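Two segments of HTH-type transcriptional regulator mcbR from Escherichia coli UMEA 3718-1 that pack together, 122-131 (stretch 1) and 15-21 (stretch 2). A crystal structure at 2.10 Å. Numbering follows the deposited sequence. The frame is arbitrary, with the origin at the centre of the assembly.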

# COMPACT_ATOMS: atom_id res chain seq x y z
N MSE A 122 3.47 27.87 0.63
CA MSE A 122 3.93 26.61 0.09
C MSE A 122 3.19 25.44 0.72
O MSE A 122 2.86 24.48 0.04
CB MSE A 122 5.44 26.43 0.28
CG MSE A 122 5.94 25.06 -0.19
SE MSE A 122 5.74 24.80 -2.11
CE MSE A 122 7.27 25.84 -2.68
N GLU A 123 2.92 25.52 2.02
CA GLU A 123 2.24 24.43 2.70
C GLU A 123 0.82 24.21 2.15
O GLU A 123 0.40 23.07 1.92
CB GLU A 123 2.19 24.68 4.21
CG GLU A 123 1.51 23.55 4.95
CD GLU A 123 1.42 23.81 6.44
OE1 GLU A 123 1.94 24.85 6.88
OE2 GLU A 123 0.80 23.00 7.15
N GLN A 124 0.11 25.30 1.91
CA GLN A 124 -1.23 25.27 1.35
C GLN A 124 -1.24 24.76 -0.09
O GLN A 124 -2.13 24.03 -0.48
CB GLN A 124 -1.85 26.66 1.44
CG GLN A 124 -2.69 26.86 2.67
CD GLN A 124 -3.91 25.95 2.68
OE1 GLN A 124 -3.88 24.82 3.20
NE2 GLN A 124 -5.01 26.44 2.10
N ILE A 125 -0.22 25.13 -0.86
CA ILE A 125 -0.05 24.59 -2.21
C ILE A 125 0.06 23.06 -2.16
O ILE A 125 -0.59 22.32 -2.90
CB ILE A 125 1.22 25.14 -2.89
CG1 ILE A 125 1.07 26.64 -3.17
CG2 ILE A 125 1.53 24.36 -4.19
CD1 ILE A 125 2.31 27.26 -3.76
N ILE A 126 0.93 22.59 -1.27
CA ILE A 126 1.12 21.16 -1.13
C ILE A 126 -0.16 20.49 -0.65
O ILE A 126 -0.61 19.50 -1.23
CB ILE A 126 2.28 20.88 -0.17
CG1 ILE A 126 3.59 21.38 -0.81
CG2 ILE A 126 2.38 19.40 0.12
CD1 ILE A 126 4.80 21.28 0.09
N ASN A 127 -0.78 21.07 0.37
CA ASN A 127 -1.97 20.48 0.97
C ASN A 127 -3.17 20.46 0.03
O ASN A 127 -3.86 19.44 -0.07
CB ASN A 127 -2.33 21.21 2.26
CG ASN A 127 -3.47 20.51 3.00
OD1 ASN A 127 -3.42 19.30 3.24
ND2 ASN A 127 -4.49 21.27 3.37
N VAL A 128 -3.41 21.57 -0.65
CA VAL A 128 -4.55 21.63 -1.57
C VAL A 128 -4.33 20.66 -2.75
O VAL A 128 -5.29 20.02 -3.19
CB VAL A 128 -4.80 23.08 -2.07
CG1 VAL A 128 -5.91 23.09 -3.11
CG2 VAL A 128 -5.20 23.98 -0.90
N ASN A 129 -3.10 20.53 -3.25
CA ASN A 129 -2.83 19.54 -4.31
C ASN A 129 -3.24 18.13 -3.86
O ASN A 129 -3.91 17.39 -4.60
CB ASN A 129 -1.35 19.57 -4.70
CG ASN A 129 -0.89 18.30 -5.41
OD1 ASN A 129 -0.19 17.48 -4.84
ND2 ASN A 129 -1.31 18.12 -6.65
N ARG A 130 -2.87 17.80 -2.63
CA ARG A 130 -3.24 16.55 -1.97
C ARG A 130 -4.76 16.37 -1.88
O ARG A 130 -5.30 15.34 -2.29
CB ARG A 130 -2.61 16.53 -0.57
CG ARG A 130 -2.65 15.22 0.18
CD ARG A 130 -2.16 15.45 1.62
NE ARG A 130 -3.10 16.32 2.35
CZ ARG A 130 -4.18 15.90 2.99
NH1 ARG A 130 -4.53 14.62 2.96
NH2 ARG A 130 -4.95 16.77 3.62
N LEU A 131 -5.43 17.40 -1.37
CA LEU A 131 -6.88 17.37 -1.17
C LEU A 131 -7.61 17.24 -2.50
O LEU A 131 -8.62 16.55 -2.61
CB LEU A 131 -7.32 18.64 -0.44
CG LEU A 131 -7.05 18.71 1.06
CD1 LEU A 131 -7.57 20.02 1.62
CD2 LEU A 131 -7.64 17.51 1.80
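Stretch 2 15-21: KHQLSIG

Stretch 2 brings the end of a helix, residues 15-19, and the turn that follows it against one side of the helix formed by residues 122-131. The N-to-C directions of the two helices differ by 111°, so they cross steeply, neither parallel nor antiparallel, and their axes come no closer than 11.1 Å, so the helices do not pack intimately along their lengths. The backbones draw nearest just past the end of helix 15-19: the CA atoms of I126 and I20 are 6.0 Å apart. I20, with phi/psi of -92/8, is the first residue to leave helical geometry, although its N still bonds to H16 O at 3.0 Å. G21 follows with a positive phi of 75°, a conformation that glycine adopts readily because it lacks a CB, and its N reaches L18 O at 3.1 Å.

The apolar part of the contact centres on I20, which has the largest covered area of any residue here. I126, one turn after M122 on its helix, points toward stretch 2 and sets its CG2 3.9 Å from I20 CB, while its CD1 lies 3.6 Å from I20 O. Branched aliphatic side chains suit this buried position, since they fill space without needing polar partners. I20 takes chi1 p and chi2 t, and its CD1 lies 3.4 Å from E123 OE2. E123 is extended, with chi1 and chi2 both t; its CB points sideways, yet its end comes nearer, so the carboxylate borders the apolar contact while E123 itself remains exposed.

The polar part is built around the side-chain oxygen of N127. H16 NE2 donates to N127 OD1 at 2.8 Å with an angle of 158°, the one hydrogen bond between the stretches. Histidine suits the place because the nitrogen at the far end of its ring can reach across, and N127 OD1 meets the ring at its edge, near its plane. N127 OD1 also accepts two hydrogen bonds from within its own helix, from R130 NH2 at 3.0 Å and R130 NE at 3.1 Å. An amide oxygen can gather several donors, and here it ties R130 and H16 to a common acceptor.

R130 also touches stretch 2 directly. H16 CD2 lies over one face of its guanidinium, 3.3 Å from R130 NH2, whereas NH2 itself lies at the edge of the imidazole. Farther back along its chain, R130 CD is 4.4 Å from S19 CB, a loose contact. S19 OG turns back to its own helix, donating to K15 O at 2.7 Å.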

# COMPACT_ATOMS: atom_id res chain seq x y z
N LYS A 15 0.53 11.67 10.00
CA LYS A 15 0.49 11.29 8.57
C LYS A 15 0.43 12.54 7.70
O LYS A 15 1.13 12.66 6.69
CB LYS A 15 -0.69 10.39 8.27
CG LYS A 15 -0.54 8.95 8.78
CD LYS A 15 -1.80 8.11 8.41
CE LYS A 15 -1.65 6.63 8.81
NZ LYS A 15 -2.86 5.78 8.45
N HIS A 16 -0.40 13.50 8.12
CA HIS A 16 -0.56 14.74 7.38
C HIS A 16 0.75 15.53 7.36
O HIS A 16 1.20 15.95 6.30
CB HIS A 16 -1.70 15.58 8.00
CG HIS A 16 -2.01 16.83 7.23
ND1 HIS A 16 -1.46 18.05 7.55
CD2 HIS A 16 -2.73 17.03 6.10
CE1 HIS A 16 -1.88 18.96 6.69
NE2 HIS A 16 -2.65 18.37 5.80
N GLN A 17 1.38 15.69 8.52
CA GLN A 17 2.66 16.38 8.65
C GLN A 17 3.74 15.73 7.78
O GLN A 17 4.47 16.42 7.07
CB GLN A 17 3.13 16.37 10.11
CG GLN A 17 2.25 17.14 11.06
CD GLN A 17 2.18 18.61 10.71
OE1 GLN A 17 1.11 19.15 10.46
NE2 GLN A 17 3.33 19.27 10.71
N LEU A 18 3.81 14.40 7.82
CA LEU A 18 4.77 13.66 6.99
C LEU A 18 4.49 13.90 5.52
O LEU A 18 5.39 14.27 4.78
CB LEU A 18 4.74 12.16 7.32
CG LEU A 18 5.41 11.74 8.64
CD1 LEU A 18 5.01 10.32 8.99
CD2 LEU A 18 6.95 11.86 8.56
N SER A 19 3.22 13.76 5.13
CA SER A 19 2.78 13.88 3.74
C SER A 19 3.06 15.23 3.07
O SER A 19 3.37 15.28 1.87
CB SER A 19 1.28 13.62 3.64
OG SER A 19 0.99 12.29 4.01
N ILE A 20 2.95 16.31 3.84
CA ILE A 20 3.14 17.65 3.27
C ILE A 20 4.59 18.14 3.39
O ILE A 20 4.89 19.29 3.07
CB ILE A 20 2.23 18.69 3.93
CG1 ILE A 20 2.63 18.88 5.40
CG2 ILE A 20 0.76 18.30 3.76
CD1 ILE A 20 1.86 19.99 6.11
N GLY A 21 5.48 17.25 3.82
CA GLY A 21 6.90 17.57 3.95
C GLY A 21 7.28 18.45 5.13
O GLY A 21 8.36 19.04 5.15